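Local structure of putative glutathione transferase (Sphingobium chlorophenolicum, 4FQU) at residues R174-L179 and D204-L209; D228-F232 and L262-A267; R44-G50 and M71-V77; I142-N146 and G157-P161. The protein catalyses the glutathione-dependent reduction of glutathionyl-hydroquinones to hydroquinones, a step in the breakdown of the pollutant pentachlorophenol. All blocks are in the same frame, centred on the assembly; numbering follows the deposited sequence.

Contact 1: residues R174-L179 and D204-L209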
loop_
_atom_site.group_PDB
_atom_site.type_symbol
_atom_site.label_atom_id
_atom_site.label_comp_id
_atom_site.label_asym_id
_atom_site.label_seq_id
_atom_site.Cartn_x
_atom_site.Cartn_y
_atom_site.Cartn_z
ATOM N N ARG A 174 -0.274 -20.409 15.891
ATOM C CA ARG A 174 0.591 -19.739 14.927
ATOM C C ARG A 174 -0.191 -18.722 14.119
ATOM O O ARG A 174 0.244 -17.599 13.943
ATOM C CB ARG A 174 1.237 -20.714 13.981
ATOM C CG ARG A 174 2.020 -20.034 12.856
ATOM C CD ARG A 174 2.898 -21.051 12.141
ATOM N NE ARG A 174 4.064 -20.501 11.462
ATOM C CZ ARG A 174 4.931 -21.247 10.779
ATOM N NH1 ARG A 174 4.740 -22.548 10.688
ATOM N NH2 ARG A 174 5.970 -20.709 10.160
ATOM N N VAL A 175 -1.351 -19.107 13.627
ATOM C CA VAL A 175 -2.128 -18.199 12.830
ATOM C C VAL A 175 -2.492 -16.962 13.594
ATOM O O VAL A 175 -2.491 -15.885 13.040
ATOM C CB VAL A 175 -3.379 -18.864 12.328
ATOM C CG1 VAL A 175 -4.524 -17.866 12.234
ATOM C CG2 VAL A 175 -3.093 -19.483 10.992
ATOM N N TYR A 176 -2.805 -17.104 14.873
ATOM C CA TYR A 176 -3.225 -15.948 15.668
ATOM C C TYR A 176 -2.083 -14.977 15.779
ATOM O O TYR A 176 -2.155 -13.824 15.378
ATOM C CB TYR A 176 -3.644 -16.347 17.092
ATOM C CG TYR A 176 -3.747 -15.125 17.972
ATOM C CD1 TYR A 176 -4.543 -14.048 17.587
ATOM C CD2 TYR A 176 -3.051 -15.016 19.146
ATOM C CE1 TYR A 176 -4.639 -12.888 18.352
ATOM C CE2 TYR A 176 -3.139 -13.864 19.919
ATOM C CZ TYR A 176 -3.932 -12.794 19.512
ATOM O OH TYR A 176 -4.055 -11.638 20.253
ATOM N N GLU A 177 -1.013 -15.511 16.337
ATOM C CA GLU A 177 0.166 -14.781 16.717
ATOM C C GLU A 177 0.881 -14.090 15.503
ATOM O O GLU A 177 1.296 -12.929 15.593
ATOM C CB GLU A 177 1.023 -15.752 17.564
ATOM C CG GLU A 177 2.483 -15.356 17.916
ATOM C CD GLU A 177 3.495 -16.565 17.883
ATOM O OE1 GLU A 177 3.057 -17.734 17.650
ATOM O OE2 GLU A 177 4.731 -16.340 18.078
ATOM N N THR A 178 0.967 -14.755 14.357
ATOM C CA THR A 178 1.847 -14.275 13.294
ATOM C C THR A 178 1.115 -13.673 12.119
ATOM O O THR A 178 1.756 -13.027 11.274
ATOM C CB THR A 178 2.753 -15.407 12.735
ATOM O OG1 THR A 178 1.975 -16.359 12.005
ATOM C CG2 THR A 178 3.422 -16.148 13.851
ATOM N N LEU A 179 -0.207 -13.895 12.069
ATOM C CA LEU A 179 -1.077 -13.528 10.926
ATOM C C LEU A 179 -2.292 -12.703 11.313
ATOM O O LEU A 179 -2.447 -11.578 10.851
ATOM C CB LEU A 179 -1.591 -14.762 10.196
ATOM C CG LEU A 179 -2.244 -14.514 8.849
ATOM C CD1 LEU A 179 -1.302 -13.819 7.982
ATOM C CD2 LEU A 179 -2.532 -15.843 8.249
ATOM N N ASP A 204 6.292 -16.140 6.384
ATOM C CA ASP A 204 6.710 -17.503 6.720
ATOM C C ASP A 204 5.497 -18.382 7.046
ATOM O O ASP A 204 5.449 -19.577 6.743
ATOM C CB ASP A 204 7.629 -17.479 7.933
ATOM C CG ASP A 204 9.033 -16.998 7.610
ATOM O OD1 ASP A 204 9.471 -17.117 6.441
ATOM O OD2 ASP A 204 9.701 -16.525 8.553
ATOM N N THR A 205 4.516 -17.773 7.697
ATOM C CA THR A 205 3.302 -18.475 8.034
ATOM C C THR A 205 2.406 -18.689 6.828
ATOM O O THR A 205 1.747 -19.714 6.725
ATOM C CB THR A 205 2.510 -17.806 9.164
ATOM O OG1 THR A 205 3.104 -18.113 10.425
ATOM C CG2 THR A 205 1.139 -18.378 9.202
ATOM N N LEU A 206 2.350 -17.745 5.906
ATOM C CA LEU A 206 1.595 -18.037 4.694
ATOM C C LEU A 206 2.303 -19.158 3.910
ATOM O O LEU A 206 1.651 -20.086 3.428
ATOM C CB LEU A 206 1.369 -16.796 3.819
ATOM C CG LEU A 206 0.661 -15.620 4.484
ATOM C CD1 LEU A 206 0.669 -14.438 3.553
ATOM C CD2 LEU A 206 -0.749 -15.988 4.893
ATOM N N ASP A 207 3.636 -19.077 3.813
ATOM C CA ASP A 207 4.434 -20.019 3.044
ATOM C C ASP A 207 4.162 -21.404 3.607
ATOM O O ASP A 207 4.073 -22.382 2.869
ATOM C CB ASP A 207 5.935 -19.664 3.111
ATOM C CG ASP A 207 6.336 -18.505 2.170
ATOM O OD1 ASP A 207 5.564 -18.236 1.215
ATOM O OD2 ASP A 207 7.425 -17.878 2.363
ATOM N N TRP A 208 4.007 -21.482 4.925
ATOM C CA TRP A 208 3.674 -22.753 5.575
ATOM C C TRP A 208 2.238 -23.287 5.327
ATOM O O TRP A 208 2.012 -24.481 5.035
ATOM C CB TRP A 208 3.886 -22.652 7.081
ATOM C CG TRP A 208 3.596 -23.956 7.736
ATOM C CD1 TRP A 208 4.360 -25.072 7.692
ATOM C CD2 TRP A 208 2.441 -24.295 8.485
ATOM N NE1 TRP A 208 3.764 -26.094 8.377
ATOM C CE2 TRP A 208 2.584 -25.637 8.884
ATOM C CE3 TRP A 208 1.298 -23.595 8.860
ATOM C CZ2 TRP A 208 1.640 -26.291 9.622
ATOM C CZ3 TRP A 208 0.367 -24.232 9.597
ATOM C CH2 TRP A 208 0.534 -25.578 9.973
ATOM N N LEU A 209 1.272 -22.389 5.494
ATOM C CA LEU A 209 -0.112 -22.695 5.243
ATOM C C LEU A 209 -0.319 -23.181 3.805
ATOM O O LEU A 209 -1.058 -24.129 3.567
ATOM C CB LEU A 209 -0.947 -21.473 5.559
ATOM C CG LEU A 209 -1.179 -21.383 7.058
ATOM C CD1 LEU A 209 -1.662 -20.046 7.399
ATOM C CD2 LEU A 209 -2.184 -22.420 7.539
#
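L179 meets L206 through their methyl groups, CD2 of L179 lying 3.8 Å from CD2 of L206, the two side chains set at about a right angle. V175 adds a second apolar touch, its CG2 resting 3.9 Å from CD1 of L209. Leucine and valine suit this buried side, where their methyls meet one another; L231 of helix 226-245 also packs on L179. The segments belong to helices 165-180 and 192-212 of the all-helical C-terminal domain of the glutathione transferase fold, and run roughly antiparallel, with 144° between their directions. Next to this apolar patch, toward the polar edge, two threonines bring their hydroxyls together: OG1 of T205 donates to OG1 of T178 at 2.6 Å, and OG1 of T178 in turn donates to the carbonyl O of R174, one turn back. T205 OG1 also accepts a weak, bent bond from R174 NE at 2.8 Å. R174 reaches it with CG anti to the backbone N (chi1 173°) and the chain extended, which carries the guanidinium on to W208, whose ring has NH1 3.4 Å above one face, toward the rim. Shortening R174 to an alanine would probably leave that part of the indole face without its cover and T205 OG1 without its weak donor.

Contact 2: residues D228-F232 and L262-A267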
loop_
_atom_site.group_PDB
_atom_site.type_symbol
_atom_site.label_atom_id
_atom_site.label_comp_id
_atom_site.label_asym_id
_atom_site.label_seq_id
_atom_site.Cartn_x
_atom_site.Cartn_y
_atom_site.Cartn_z
ATOM N N ASP A 228 -9.975 -22.832 9.929
ATOM C CA ASP A 228 -10.239 -22.040 8.716
ATOM C C ASP A 228 -11.065 -20.825 9.072
ATOM O O ASP A 228 -10.860 -19.738 8.524
ATOM C CB ASP A 228 -10.965 -22.847 7.640
ATOM C CG ASP A 228 -10.538 -24.305 7.614
ATOM O OD1 ASP A 228 -11.094 -25.125 8.392
ATOM O OD2 ASP A 228 -9.631 -24.636 6.819
ATOM N N ILE A 229 -11.997 -20.999 9.997
ATOM C CA ILE A 229 -12.899 -19.919 10.316
ATOM C C ILE A 229 -12.165 -18.727 10.935
ATOM O O ILE A 229 -12.656 -17.614 10.909
ATOM C CB ILE A 229 -13.997 -20.421 11.227
ATOM C CG1 ILE A 229 -14.757 -21.494 10.505
ATOM C CG2 ILE A 229 -14.943 -19.323 11.593
ATOM C CD1 ILE A 229 -16.102 -21.691 11.047
ATOM N N ARG A 230 -10.989 -18.937 11.487
ATOM C CA ARG A 230 -10.262 -17.805 12.022
ATOM C C ARG A 230 -9.173 -17.361 11.057
ATOM O O ARG A 230 -8.658 -16.246 11.138
ATOM C CB ARG A 230 -9.656 -18.148 13.378
ATOM C CG ARG A 230 -10.666 -18.522 14.434
ATOM C CD ARG A 230 -10.070 -19.448 15.470
ATOM N NE ARG A 230 -8.735 -19.042 15.848
ATOM C CZ ARG A 230 -8.291 -19.029 17.094
ATOM N NH1 ARG A 230 -9.104 -19.382 18.099
ATOM N NH2 ARG A 230 -7.047 -18.637 17.319
ATOM N N LEU A 231 -8.792 -18.239 10.147
ATOM C CA LEU A 231 -7.856 -17.814 9.140
ATOM C C LEU A 231 -8.571 -16.972 8.083
ATOM O O LEU A 231 -8.034 -15.961 7.612
ATOM C CB LEU A 231 -7.200 -19.004 8.492
ATOM C CG LEU A 231 -6.442 -18.652 7.225
ATOM C CD1 LEU A 231 -5.287 -17.776 7.496
ATOM C CD2 LEU A 231 -5.932 -19.910 6.654
ATOM N N PHE A 232 -9.786 -17.380 7.708
ATOM C CA PHE A 232 -10.477 -16.726 6.609
ATOM C C PHE A 232 -10.686 -15.221 6.786
ATOM O O PHE A 232 -10.530 -14.470 5.841
ATOM C CB PHE A 232 -11.780 -17.422 6.270
ATOM C CG PHE A 232 -12.589 -16.689 5.246
ATOM C CD1 PHE A 232 -12.349 -16.864 3.914
ATOM C CD2 PHE A 232 -13.568 -15.797 5.631
ATOM C CE1 PHE A 232 -13.052 -16.166 2.995
ATOM C CE2 PHE A 232 -14.285 -15.113 4.711
ATOM C CZ PHE A 232 -14.026 -15.287 3.391
ATOM N N LEU A 262 -8.830 -21.795 -0.914
ATOM C CA LEU A 262 -9.573 -21.822 0.353
ATOM C C LEU A 262 -10.449 -20.578 0.509
ATOM O O LEU A 262 -11.605 -20.658 0.912
ATOM C CB LEU A 262 -8.640 -21.943 1.558
ATOM C CG LEU A 262 -9.288 -21.820 2.960
ATOM C CD1 LEU A 262 -9.969 -23.071 3.313
ATOM C CD2 LEU A 262 -8.275 -21.578 4.011
ATOM N N VAL A 263 -9.905 -19.424 0.183
ATOM C CA VAL A 263 -10.671 -18.199 0.275
ATOM C C VAL A 263 -11.869 -18.163 -0.645
ATOM O O VAL A 263 -12.927 -17.678 -0.259
ATOM C CB VAL A 263 -9.801 -17.032 -0.056
ATOM C CG1 VAL A 263 -10.656 -15.866 -0.624
ATOM C CG2 VAL A 263 -8.973 -16.678 1.175
ATOM N N GLY A 264 -11.698 -18.658 -1.869
ATOM C CA GLY A 264 -12.784 -18.712 -2.831
ATOM C C GLY A 264 -13.864 -19.659 -2.333
ATOM O O GLY A 264 -15.028 -19.322 -2.307
ATOM N N LYS A 265 -13.466 -20.850 -1.921
ATOM C CA LYS A 265 -14.370 -21.834 -1.367
ATOM C C LYS A 265 -15.301 -21.202 -0.342
ATOM O O LYS A 265 -16.524 -21.346 -0.404
ATOM C CB LYS A 265 -13.526 -22.898 -0.695
ATOM C CG LYS A 265 -14.142 -24.242 -0.491
ATOM C CD LYS A 265 -13.003 -25.243 -0.278
ATOM C CE LYS A 265 -13.462 -26.584 0.289
ATOM N NZ LYS A 265 -14.567 -27.299 -0.451
ATOM N N LEU A 266 -14.706 -20.484 0.595
ATOM C CA LEU A 266 -15.444 -19.941 1.714
ATOM C C LEU A 266 -16.208 -18.666 1.373
ATOM O O LEU A 266 -17.221 -18.357 1.978
ATOM C CB LEU A 266 -14.495 -19.693 2.890
ATOM C CG LEU A 266 -14.408 -20.818 3.924
ATOM C CD1 LEU A 266 -13.260 -20.602 4.924
ATOM C CD2 LEU A 266 -15.736 -20.869 4.604
ATOM N N ALA A 267 -15.718 -17.900 0.423
ATOM C CA ALA A 267 -16.384 -16.651 0.119
ATOM C C ALA A 267 -17.569 -16.952 -0.786
ATOM O O ALA A 267 -18.329 -16.064 -1.149
ATOM C CB ALA A 267 -15.437 -15.710 -0.523
#
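The segments 228-232 and 262-267, on helices 226-245 and 257-268, cross almost perpendicularly, at -100°, with their axes 10.9 Å apart at the closest point and F232 nearest to V263 along the backbone. F232 does most of the bridging. Its chi1 of 174° swings the ring away from the backbone N, so that it extends from its own helix to the neighbouring one, where CD1 lies 3.7 Å from CB of L266. F232 and L266 run alongside one another head to tail, so that CD1 of L266 comes back to 3.8 Å from CB of F232. Farther out along the ring, CZ approaches CB of A267, a small residue that lets the phenyl come near the helix backbone. The ring turns its edge to O of V263, 3.6 Å from CE1, a carbonyl already engaged by the helical N-H of A267. Were F232 an alanine, a gap would probably open between the helices, with L266 and A267 left without their aromatic partner.

Beside this ring L231 and L262 meet obliquely, CD2 of L231 standing 3.9 Å from CD2 of L262. The other branch of L262, CD1, abuts OD2 of D228 at 3.9 Å. That buried carboxylate is satisfied by backbone N-H groups: OD1 accepts from T225 and OD2 from L219. On the far side of helix 226-245, I229 packs against helix 54-65, so this helix lies between the thioredoxin-like domain and helix 257-268. Since the two segments meet through hydrocarbon and ring surface, with the one carboxylate bonded to outside partners, their cohesion probably comes from shape and the exclusion of water.

Contact 3: residues R44-G50 and M71-V77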
loop_
_atom_site.group_PDB
_atom_site.type_symbol
_atom_site.label_atom_id
_atom_site.label_comp_id
_atom_site.label_asym_id
_atom_site.label_seq_id
_atom_site.Cartn_x
_atom_site.Cartn_y
_atom_site.Cartn_z
ATOM N N ARG A 44 -32.328 -15.229 23.843
ATOM C CA ARG A 44 -31.712 -14.755 25.092
ATOM C C ARG A 44 -30.492 -13.874 24.830
ATOM O O ARG A 44 -30.324 -12.844 25.492
ATOM C CB ARG A 44 -31.384 -15.902 26.046
ATOM C CG ARG A 44 -30.397 -15.521 27.161
ATOM C CD ARG A 44 -30.995 -15.350 28.588
ATOM N NE ARG A 44 -30.617 -16.426 29.522
ATOM C CZ ARG A 44 -29.838 -16.302 30.601
ATOM N NH1 ARG A 44 -29.313 -15.133 30.949
ATOM N NH2 ARG A 44 -29.605 -17.379 31.353
ATOM N N TYR A 45 -29.667 -14.241 23.851
ATOM C CA TYR A 45 -28.397 -13.524 23.644
ATOM C C TYR A 45 -28.364 -12.622 22.417
ATOM O O TYR A 45 -29.042 -12.906 21.431
ATOM C CB TYR A 45 -27.230 -14.515 23.615
ATOM C CG TYR A 45 -27.139 -15.285 24.897
ATOM C CD1 TYR A 45 -26.657 -14.681 26.028
ATOM C CD2 TYR A 45 -27.602 -16.583 24.996
ATOM C CE1 TYR A 45 -26.598 -15.345 27.227
ATOM C CE2 TYR A 45 -27.557 -17.264 26.199
ATOM C CZ TYR A 45 -27.042 -16.633 27.315
ATOM O OH TYR A 45 -26.953 -17.253 28.539
ATOM N N HIS A 46 -27.580 -11.538 22.491
ATOM C CA HIS A 46 -27.516 -10.470 21.471
ATOM C C HIS A 46 -26.060 -10.234 21.077
ATOM O O HIS A 46 -25.200 -10.074 21.974
ATOM C CB HIS A 46 -28.075 -9.183 22.049
ATOM C CG HIS A 46 -28.220 -8.082 21.052
ATOM N ND1 HIS A 46 -29.248 -8.034 20.132
ATOM C CD2 HIS A 46 -27.484 -6.966 20.846
ATOM C CE1 HIS A 46 -29.135 -6.944 19.397
ATOM N NE2 HIS A 46 -28.073 -6.274 19.815
ATOM N N LEU A 47 -25.777 -10.238 19.766
ATOM C CA LEU A 47 -24.415 -10.054 19.238
ATOM C C LEU A 47 -24.179 -8.628 18.799
ATOM O O LEU A 47 -24.936 -8.090 17.990
ATOM C CB LEU A 47 -24.216 -10.904 18.012
ATOM C CG LEU A 47 -22.820 -11.352 17.580
ATOM C CD1 LEU A 47 -22.562 -11.015 16.160
ATOM C CD2 LEU A 47 -21.739 -10.784 18.452
ATOM N N TYR A 48 -23.141 -7.998 19.326
ATOM C CA TYR A 48 -22.709 -6.707 18.816
ATOM C C TYR A 48 -21.535 -6.964 17.876
ATOM O O TYR A 48 -20.650 -7.735 18.220
ATOM C CB TYR A 48 -22.237 -5.851 19.967
ATOM C CG TYR A 48 -23.353 -5.233 20.730
ATOM C CD1 TYR A 48 -23.680 -5.693 22.012
ATOM C CD2 TYR A 48 -24.084 -4.164 20.197
ATOM C CE1 TYR A 48 -24.715 -5.111 22.748
ATOM C CE2 TYR A 48 -25.136 -3.572 20.941
ATOM C CZ TYR A 48 -25.435 -4.061 22.207
ATOM O OH TYR A 48 -26.446 -3.517 22.945
ATOM N N ALA A 49 -21.514 -6.372 16.690
ATOM C CA ALA A 49 -20.432 -6.688 15.765
ATOM C C ALA A 49 -20.360 -5.688 14.614
ATOM O O ALA A 49 -20.930 -4.614 14.677
ATOM C CB ALA A 49 -20.571 -8.105 15.236
ATOM N N GLY A 50 -19.650 -6.034 13.552
ATOM C CA GLY A 50 -19.522 -5.119 12.448
ATOM C C GLY A 50 -18.857 -5.767 11.272
ATOM O O GLY A 50 -18.450 -6.925 11.303
ATOM N N MET A 71 -31.951 -16.824 16.307
ATOM C CA MET A 71 -31.857 -17.169 17.732
ATOM C C MET A 71 -30.986 -16.210 18.497
ATOM O O MET A 71 -31.027 -16.140 19.729
ATOM C CB MET A 71 -31.241 -18.550 17.882
ATOM C CG MET A 71 -32.005 -19.623 17.239
ATOM S SD MET A 71 -31.408 -21.088 17.974
ATOM C CE MET A 71 -31.897 -22.172 16.673
ATOM N N ILE A 72 -30.139 -15.515 17.755
ATOM C CA ILE A 72 -29.197 -14.550 18.295
ATOM C C ILE A 72 -29.241 -13.246 17.467
ATOM O O ILE A 72 -28.702 -13.162 16.377
ATOM C CB ILE A 72 -27.792 -15.136 18.260
ATOM C CG1 ILE A 72 -27.636 -16.206 19.312
ATOM C CG2 ILE A 72 -26.743 -14.075 18.499
ATOM C CD1 ILE A 72 -26.299 -16.902 19.193
ATOM N N SER A 73 -29.894 -12.224 17.992
ATOM C CA SER A 73 -30.027 -10.968 17.271
ATOM C C SER A 73 -28.735 -10.204 17.211
ATOM O O SER A 73 -27.775 -10.554 17.872
ATOM C CB SER A 73 -31.068 -10.081 17.943
ATOM O OG SER A 73 -31.038 -10.186 19.356
ATOM N N VAL A 74 -28.753 -9.109 16.467
ATOM C CA VAL A 74 -27.551 -8.379 16.147
ATOM C C VAL A 74 -27.734 -6.868 16.090
ATOM O O VAL A 74 -28.791 -6.340 15.706
ATOM C CB VAL A 74 -27.077 -8.774 14.773
ATOM C CG1 VAL A 74 -25.874 -8.020 14.421
ATOM C CG2 VAL A 74 -26.759 -10.218 14.751
ATOM N N SER A 75 -26.680 -6.172 16.486
ATOM C CA SER A 75 -26.547 -4.787 16.157
ATOM C C SER A 75 -25.184 -4.675 15.496
ATOM O O SER A 75 -24.237 -5.432 15.827
ATOM C CB SER A 75 -26.602 -3.939 17.395
ATOM O OG SER A 75 -27.872 -3.971 18.012
ATOM N N MET A 76 -25.092 -3.739 14.542
ATOM C CA MET A 76 -23.897 -3.560 13.701
ATOM C C MET A 76 -23.422 -2.090 13.664
ATOM O O MET A 76 -24.182 -1.212 13.281
ATOM C CB MET A 76 -24.161 -4.094 12.290
ATOM C CG MET A 76 -24.485 -5.545 12.285
ATOM S SD MET A 76 -23.131 -6.647 11.924
ATOM C CE MET A 76 -23.073 -7.287 13.524
ATOM N N VAL A 77 -22.161 -1.850 14.042
ATOM C CA VAL A 77 -21.564 -0.510 14.156
ATOM C C VAL A 77 -21.066 0.121 12.862
ATOM O O VAL A 77 -20.850 -0.549 11.844
ATOM C CB VAL A 77 -20.351 -0.543 15.061
ATOM C CG1 VAL A 77 -20.707 -1.156 16.390
ATOM C CG2 VAL A 77 -19.270 -1.316 14.410
#
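S75, L47 and H46 bury the most surface where strands 45-49 and 73-76 lie side by side, the parallel pair of the beta-alpha-beta unit that opens the thioredoxin-like domain, with helix 54-65 as the crossover. L47 is bonded through both its backbone polar atoms: its N donates to O of S73 at 2.8 Å, and its O accepts from N of S75 at 3.0 Å. Two residues on the pattern repeats, A49 N donating to S75 O and A49 O accepting from V77 N. The side chain of L47 turns to the face carrying V74 and A49, where V59 and L60 of helix 54-65 pack on it, a place that calls for an aliphatic residue. H46 goes to the other face, where its chi1 of -173° lays the imidazole across toward the neighbouring strand, and a histidine fits because it has a nitrogen for each of two serines. On the same face Y48 packs on S75, its CD2 3.8 Å from CB of S75. S75 OG is also bonded to the carbonyl of P96. At the imidazole edge, ND1 and OG of S73 share a bond of 2.9 Å, while NE2 donates to OG of S75, only 3° out of the ring plane.

Contact 4: residues I142-N146 and G157-P161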
loop_
_atom_site.group_PDB
_atom_site.type_symbol
_atom_site.label_atom_id
_atom_site.label_comp_id
_atom_site.label_asym_id
_atom_site.label_seq_id
_atom_site.Cartn_x
_atom_site.Cartn_y
_atom_site.Cartn_z
ATOM N N ILE A 142 -17.167 -17.961 19.341
ATOM C CA ILE A 142 -17.042 -19.048 18.384
ATOM C C ILE A 142 -17.369 -20.435 19.005
ATOM O O ILE A 142 -18.185 -21.198 18.457
ATOM C CB ILE A 142 -15.616 -19.036 17.872
ATOM C CG1 ILE A 142 -15.506 -18.449 16.526
ATOM C CG2 ILE A 142 -15.070 -20.392 17.595
ATOM C CD1 ILE A 142 -14.225 -19.087 15.921
ATOM N N ARG A 143 -16.749 -20.772 20.143
ATOM C CA ARG A 143 -16.931 -22.100 20.762
ATOM C C ARG A 143 -18.261 -22.231 21.454
ATOM O O ARG A 143 -18.915 -23.270 21.372
ATOM C CB ARG A 143 -15.824 -22.409 21.763
ATOM C CG ARG A 143 -14.645 -23.161 21.154
ATOM C CD ARG A 143 -14.010 -24.015 22.230
ATOM N NE ARG A 143 -12.556 -24.097 22.146
ATOM C CZ ARG A 143 -11.822 -23.591 21.168
ATOM N NH1 ARG A 143 -12.394 -22.960 20.148
ATOM N NH2 ARG A 143 -10.510 -23.728 21.222
ATOM N N ILE A 144 -18.637 -21.167 22.160
ATOM C CA ILE A 144 -19.934 -21.074 22.759
ATOM C C ILE A 144 -20.970 -21.335 21.697
ATOM O O ILE A 144 -21.934 -21.981 21.965
ATOM C CB ILE A 144 -20.173 -19.716 23.294
ATOM C CG1 ILE A 144 -19.245 -19.467 24.444
ATOM C CG2 ILE A 144 -21.613 -19.583 23.747
ATOM C CD1 ILE A 144 -19.600 -18.210 25.152
ATOM N N LEU A 145 -20.791 -20.833 20.485
ATOM C CA LEU A 145 -21.865 -20.938 19.533
ATOM C C LEU A 145 -21.784 -22.225 18.826
ATOM O O LEU A 145 -22.731 -22.590 18.163
ATOM C CB LEU A 145 -21.783 -19.861 18.469
ATOM C CG LEU A 145 -22.052 -18.389 18.717
ATOM C CD1 LEU A 145 -22.787 -17.899 17.510
ATOM C CD2 LEU A 145 -22.828 -18.154 19.980
ATOM N N ASN A 146 -20.652 -22.906 18.908
ATOM C CA ASN A 146 -20.482 -24.159 18.155
ATOM C C ASN A 146 -21.064 -25.412 18.838
ATOM O O ASN A 146 -21.679 -26.226 18.158
ATOM C CB ASN A 146 -19.007 -24.354 17.749
ATOM C CG ASN A 146 -18.571 -25.835 17.723
ATOM O OD1 ASN A 146 -18.628 -26.486 16.684
ATOM N ND2 ASN A 146 -18.088 -26.345 18.871
ATOM N N GLY A 157 -23.051 -29.341 13.319
ATOM C CA GLY A 157 -21.748 -28.852 12.877
ATOM C C GLY A 157 -20.844 -28.821 14.113
ATOM O O GLY A 157 -21.231 -28.176 15.093
ATOM N N ASP A 158 -19.718 -29.556 14.117
ATOM C CA ASP A 158 -18.750 -29.513 15.224
ATOM C C ASP A 158 -17.433 -29.030 14.666
ATOM O O ASP A 158 -16.722 -29.786 13.990
ATOM C CB ASP A 158 -18.576 -30.879 15.886
ATOM C CG ASP A 158 -17.574 -30.871 17.080
ATOM O OD1 ASP A 158 -17.220 -29.780 17.592
ATOM O OD2 ASP A 158 -17.154 -31.979 17.522
ATOM N N TYR A 159 -17.127 -27.755 14.898
ATOM C CA TYR A 159 -15.986 -27.139 14.232
ATOM C C TYR A 159 -14.766 -27.165 15.148
ATOM O O TYR A 159 -13.744 -26.534 14.856
ATOM C CB TYR A 159 -16.316 -25.724 13.794
ATOM C CG TYR A 159 -17.421 -25.693 12.809
ATOM C CD1 TYR A 159 -17.170 -25.817 11.449
ATOM C CD2 TYR A 159 -18.727 -25.563 13.227
ATOM C CE1 TYR A 159 -18.192 -25.795 10.531
ATOM C CE2 TYR A 159 -19.761 -25.556 12.315
ATOM C CZ TYR A 159 -19.486 -25.675 10.975
ATOM O OH TYR A 159 -20.524 -25.672 10.105
ATOM N N TYR A 160 -14.893 -27.916 16.243
ATOM C CA TYR A 160 -13.810 -28.154 17.160
ATOM C C TYR A 160 -13.849 -29.621 17.594
ATOM O O TYR A 160 -14.009 -29.936 18.779
ATOM C CB TYR A 160 -13.946 -27.220 18.358
ATOM C CG TYR A 160 -12.685 -27.117 19.167
ATOM C CD1 TYR A 160 -11.438 -27.096 18.540
ATOM C CD2 TYR A 160 -12.724 -27.025 20.540
ATOM C CE1 TYR A 160 -10.275 -27.006 19.268
ATOM C CE2 TYR A 160 -11.558 -26.930 21.269
ATOM C CZ TYR A 160 -10.338 -26.924 20.638
ATOM O OH TYR A 160 -9.172 -26.824 21.367
ATOM N N PRO A 161 -13.716 -30.531 16.627
ATOM C CA PRO A 161 -13.809 -31.990 16.766
ATOM C C PRO A 161 -12.831 -32.506 17.793
ATOM O O PRO A 161 -11.636 -32.338 17.554
ATOM C CB PRO A 161 -13.339 -32.496 15.393
ATOM C CG PRO A 161 -13.626 -31.428 14.493
ATOM C CD PRO A 161 -13.370 -30.153 15.254
#
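R143 lays its guanidinium over one face of the Y160 ring, a cation-pi contact with CZ 3.7 Å from the ring centroid. The two planes are tilted 34° to each other, and the arginine sits toward the rim, above CD2 and CE2. A chi1 near 180° (-164°) turns the Y160 ring out from the loop toward it. Both ends of the pair have further partners: R143 NH1 makes a salt bridge to E226, and Y160 OH is bonded to D169. Arginine suits this place by offering a flat cation to the ring and N-H groups to a carboxylate. Residues 142-146 lie on helix 138-146, in the N-terminal thioredoxin-like domain, and 157-161 in the connection to helix 165-180, the first long helix of the C-terminal domain. Three residues beyond R143, N146 uses its amide oxygen to hold that connection: Y159 N donates to N146 OD1 at 2.7 Å in a nearly straight bond of 173°, tilted from the carbonyl plane. OD1 also lies at the edge of the Y159 ring, 3.6 Å from CD2. D158 shapes the same loop as an Asx turn, its OD1 accepting from Y160 N at 3.3 Å.

How the contacts relate
Along the chain the contacts follow in series, contact 3 first, then 4, 1 and 2. Contact 3 belongs to the thioredoxin-like domain and contacts 1 and 2 to the helical C-terminal domain, where helix 226-245 of contact 2 follows helix 192-212 of contact 1; contact 4 spans the passage between domains. Contacts 1 and 2, with centres 14 Å apart, touch where L231 packs on L179 and L209. Contact 2 meets contact 4 through R230 on I142 and I229 on Y159, and contact 4 meets contact 3 through L145 on I72. Contacts 1 and 3 lie on opposite sides of the chain's centre. Through these touches side-chain packing runs from contact 3 to helices 165-180 and 192-212, joining the two domains.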